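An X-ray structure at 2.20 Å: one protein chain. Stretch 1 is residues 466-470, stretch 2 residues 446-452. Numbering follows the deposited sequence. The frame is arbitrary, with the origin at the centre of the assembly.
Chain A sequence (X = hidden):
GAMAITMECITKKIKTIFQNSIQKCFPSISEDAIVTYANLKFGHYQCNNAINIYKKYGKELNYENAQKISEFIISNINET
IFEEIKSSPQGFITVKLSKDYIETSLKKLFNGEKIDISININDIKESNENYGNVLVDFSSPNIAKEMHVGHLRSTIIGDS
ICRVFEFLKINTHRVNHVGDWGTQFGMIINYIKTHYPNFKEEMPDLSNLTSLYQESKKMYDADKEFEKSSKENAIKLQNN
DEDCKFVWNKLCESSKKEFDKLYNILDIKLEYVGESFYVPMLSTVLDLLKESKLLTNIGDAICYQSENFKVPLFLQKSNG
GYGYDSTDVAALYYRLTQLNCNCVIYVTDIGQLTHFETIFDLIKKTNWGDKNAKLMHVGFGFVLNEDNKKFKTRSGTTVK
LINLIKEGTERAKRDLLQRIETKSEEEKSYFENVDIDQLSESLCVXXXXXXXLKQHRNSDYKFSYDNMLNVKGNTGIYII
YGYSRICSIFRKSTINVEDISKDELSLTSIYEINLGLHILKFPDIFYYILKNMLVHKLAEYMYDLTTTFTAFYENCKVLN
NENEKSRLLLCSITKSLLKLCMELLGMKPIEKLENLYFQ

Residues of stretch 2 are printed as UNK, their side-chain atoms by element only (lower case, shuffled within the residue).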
# COMPACT_ATOMS: atom_id res chain seq x y z
N ASP A 466 5.19 13.40 19.62
CA ASP A 466 6.56 13.89 19.71
C ASP A 466 7.44 13.24 18.64
O ASP A 466 8.11 13.92 17.86
CB ASP A 466 7.14 13.63 21.10
CG ASP A 466 6.58 14.57 22.15
OD1 ASP A 466 5.93 15.58 21.79
OD2 ASP A 466 6.77 14.29 23.36
N ASN A 467 7.40 11.91 18.59
CA ASN A 467 8.15 11.15 17.61
C ASN A 467 7.74 11.46 16.18
O ASN A 467 8.60 11.56 15.30
CB ASN A 467 7.99 9.65 17.89
CG ASN A 467 8.61 9.23 19.20
OD1 ASN A 467 9.47 9.92 19.74
ND2 ASN A 467 8.16 8.10 19.73
N MET A 468 6.44 11.61 15.93
CA MET A 468 6.00 11.74 14.55
C MET A 468 6.12 13.17 14.02
O MET A 468 6.22 13.38 12.82
CB MET A 468 4.57 11.24 14.38
CG MET A 468 3.49 12.19 14.86
SD MET A 468 1.88 11.71 14.22
CE MET A 468 0.81 12.73 15.24
N LEU A 469 6.14 14.16 14.90
CA LEU A 469 6.20 15.54 14.43
C LEU A 469 7.61 16.15 14.47
O LEU A 469 7.79 17.31 14.14
CB LEU A 469 5.21 16.40 15.23
CG LEU A 469 3.75 15.99 15.03
CD1 LEU A 469 2.81 16.71 16.00
CD2 LEU A 469 3.31 16.24 13.60
N ASN A 470 8.59 15.33 14.85
CA ASN A 470 9.98 15.78 14.95
C ASN A 470 10.58 16.15 13.59
O ASN A 470 10.88 15.28 12.77
CB ASN A 470 10.82 14.69 15.63
CG ASN A 470 12.22 15.15 15.98
OD1 ASN A 470 12.68 16.22 15.55
ND2 ASN A 470 12.92 14.35 16.77
N UNK A 446 -0.36 14.35 7.11
CA UNK A 446 0.80 13.79 6.40
C UNK A 446 1.75 13.06 7.34
O UNK A 446 2.24 11.96 7.02
o UNK A 446 0.83 15.34 4.52
c UNK A 446 1.54 14.90 5.66
N UNK A 447 1.98 13.66 8.51
CA UNK A 447 2.87 13.11 9.52
C UNK A 447 2.36 11.77 10.05
O UNK A 447 3.11 10.80 10.12
c UNK A 447 3.04 14.10 10.68
N UNK A 448 1.08 11.74 10.42
CA UNK A 448 0.42 10.51 10.85
C UNK A 448 0.57 9.41 9.81
O UNK A 448 0.95 8.26 10.12
c UNK A 448 -1.27 11.57 12.44
c UNK A 448 -1.86 9.44 11.23
c UNK A 448 -2.74 11.78 12.84
c UNK A 448 -1.09 10.75 11.15
N UNK A 449 0.26 9.77 8.56
CA UNK A 449 0.29 8.76 7.48
C UNK A 449 1.69 8.20 7.30
O UNK A 449 1.85 6.97 7.23
c UNK A 449 -3.69 10.42 4.76
c UNK A 449 -0.22 9.34 6.16
c UNK A 449 -2.22 9.98 4.77
c UNK A 449 -1.73 9.65 6.16
n UNK A 449 -4.13 10.61 3.33
N UNK A 450 2.70 9.08 7.22
CA UNK A 450 4.08 8.62 7.05
C UNK A 450 4.55 7.77 8.22
O UNK A 450 5.14 6.71 8.02
c UNK A 450 7.41 9.25 7.72
c UNK A 450 9.07 8.31 6.27
c UNK A 450 6.89 8.79 5.43
o UNK A 450 10.34 7.82 6.06
c UNK A 450 8.16 8.31 5.22
c UNK A 450 8.70 8.77 7.53
c UNK A 450 5.07 9.78 6.88
c UNK A 450 6.48 9.27 6.68
N UNK A 451 4.28 8.23 9.44
CA UNK A 451 4.78 7.55 10.62
C UNK A 451 4.18 6.17 10.67
O UNK A 451 4.85 5.22 11.07
c UNK A 451 5.68 6.72 15.16
c UNK A 451 5.36 7.90 13.07
c UNK A 451 7.00 7.17 15.23
c UNK A 451 7.50 7.98 14.22
c UNK A 451 4.87 7.09 14.08
c UNK A 451 6.68 8.34 13.14
c UNK A 451 4.48 8.30 11.91
N UNK A 452 2.93 6.03 10.23
CA UNK A 452 2.39 4.68 10.20
C UNK A 452 3.01 3.84 9.06
O UNK A 452 3.47 2.72 9.28
c UNK A 452 0.87 4.69 10.06
o UNK A 452 -0.43 3.19 11.40
o UNK A 452 0.49 2.41 9.51
c UNK A 452 0.26 3.33 10.34
O HOH W 1 5.60 11.37 10.96

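Stretch 2 is a segment of a longer helix, and its seven positions can be read in order from their side-chain atoms. Position 446 carries one carbon followed by one oxygen, a short hydroxyl side chain out of reach of stretch 1. A single carbon ending in a single oxygen identifies Ser446, whose OG is hydrogen-bonded elsewhere in the structure.

At position 447 the side chain is one carbon and nothing more. Its CA-to-CB bond points toward stretch 1, and the CB lies 3.6 Å from CD2 of Leu469 and 3.9 Å from the backbone O of Met468. A lone methyl makes this Ala447. The CA-to-CB bond of Leu469 points away from stretch 2, yet the end of its side chain, with chi1 in the m and chi2 in the t rotamer, comes back to meet this methyl.

Position 448 has four carbons, forked at the first, with one arm two carbons long. Its CA-to-CB bond points away from stretch 1, but the two-carbon arm meets SD of Met468. This branching at the beta carbon defines Ile448. SD of Met468, placed by chi1 p and chi2 t, lies 3.6 Å from CG1 of Ile448.

Position 449 shows four carbons in a row ending in nitrogen, an unbranched chain out of reach of stretch 1. It is Lys449, nearly fully extended, with its NZ hydrogen-bonded elsewhere in the structure.

At position 450 one carbon leads to a ring of six carbons bearing an oxygen, a phenol that makes no contact with stretch 1, and the residue is therefore Tyr450. Its N donates a backbone hydrogen bond of 2.9 Å to O of Ser446.

Position 451 again has one carbon and a six-carbon ring, but no oxygen. Its CA-to-CB bond points toward stretch 1, CB of Met468 covers one face of the ring, and CB of Asn467 approaches obliquely. The plain ring makes it Phe451. CB of Met468 lies 3.7 Å from CG of Phe451; the line from this CB to the centroid of the Phe451 ring, 4.0 Å long, is 27° off the ring normal, a CH-pi contact. CB of Asn467 is 3.8 Å from CZ of Phe451.

Position 452 has two carbons, the second carrying two oxygens: a short carboxylate, out of reach of stretch 1, hence Asp452. Both carboxylate oxygens are hydrogen-bonded elsewhere in the structure.

The contact is centred on Met468, whose CA-to-CB bond points toward stretch 2. Its CB packs on the phenylalanine ring while its sulfur reaches the isoleucine. The CA-to-CB bonds of Ala447 and Phe451 both point toward stretch 1, as expected for residues four apart on a helix, and the two residues are linked by a hydrogen bond from N of Phe451 to O of Ala447 (2.9 Å). No direct hydrogen bond crosses between the stretches. Instead, a water donates to O of Ala447 at 2.7 Å and to O of Met468 at 2.8 Å, adding a polar bridge to an otherwise apolar contact.

Stretch 2 (446-452) SAIKYFD
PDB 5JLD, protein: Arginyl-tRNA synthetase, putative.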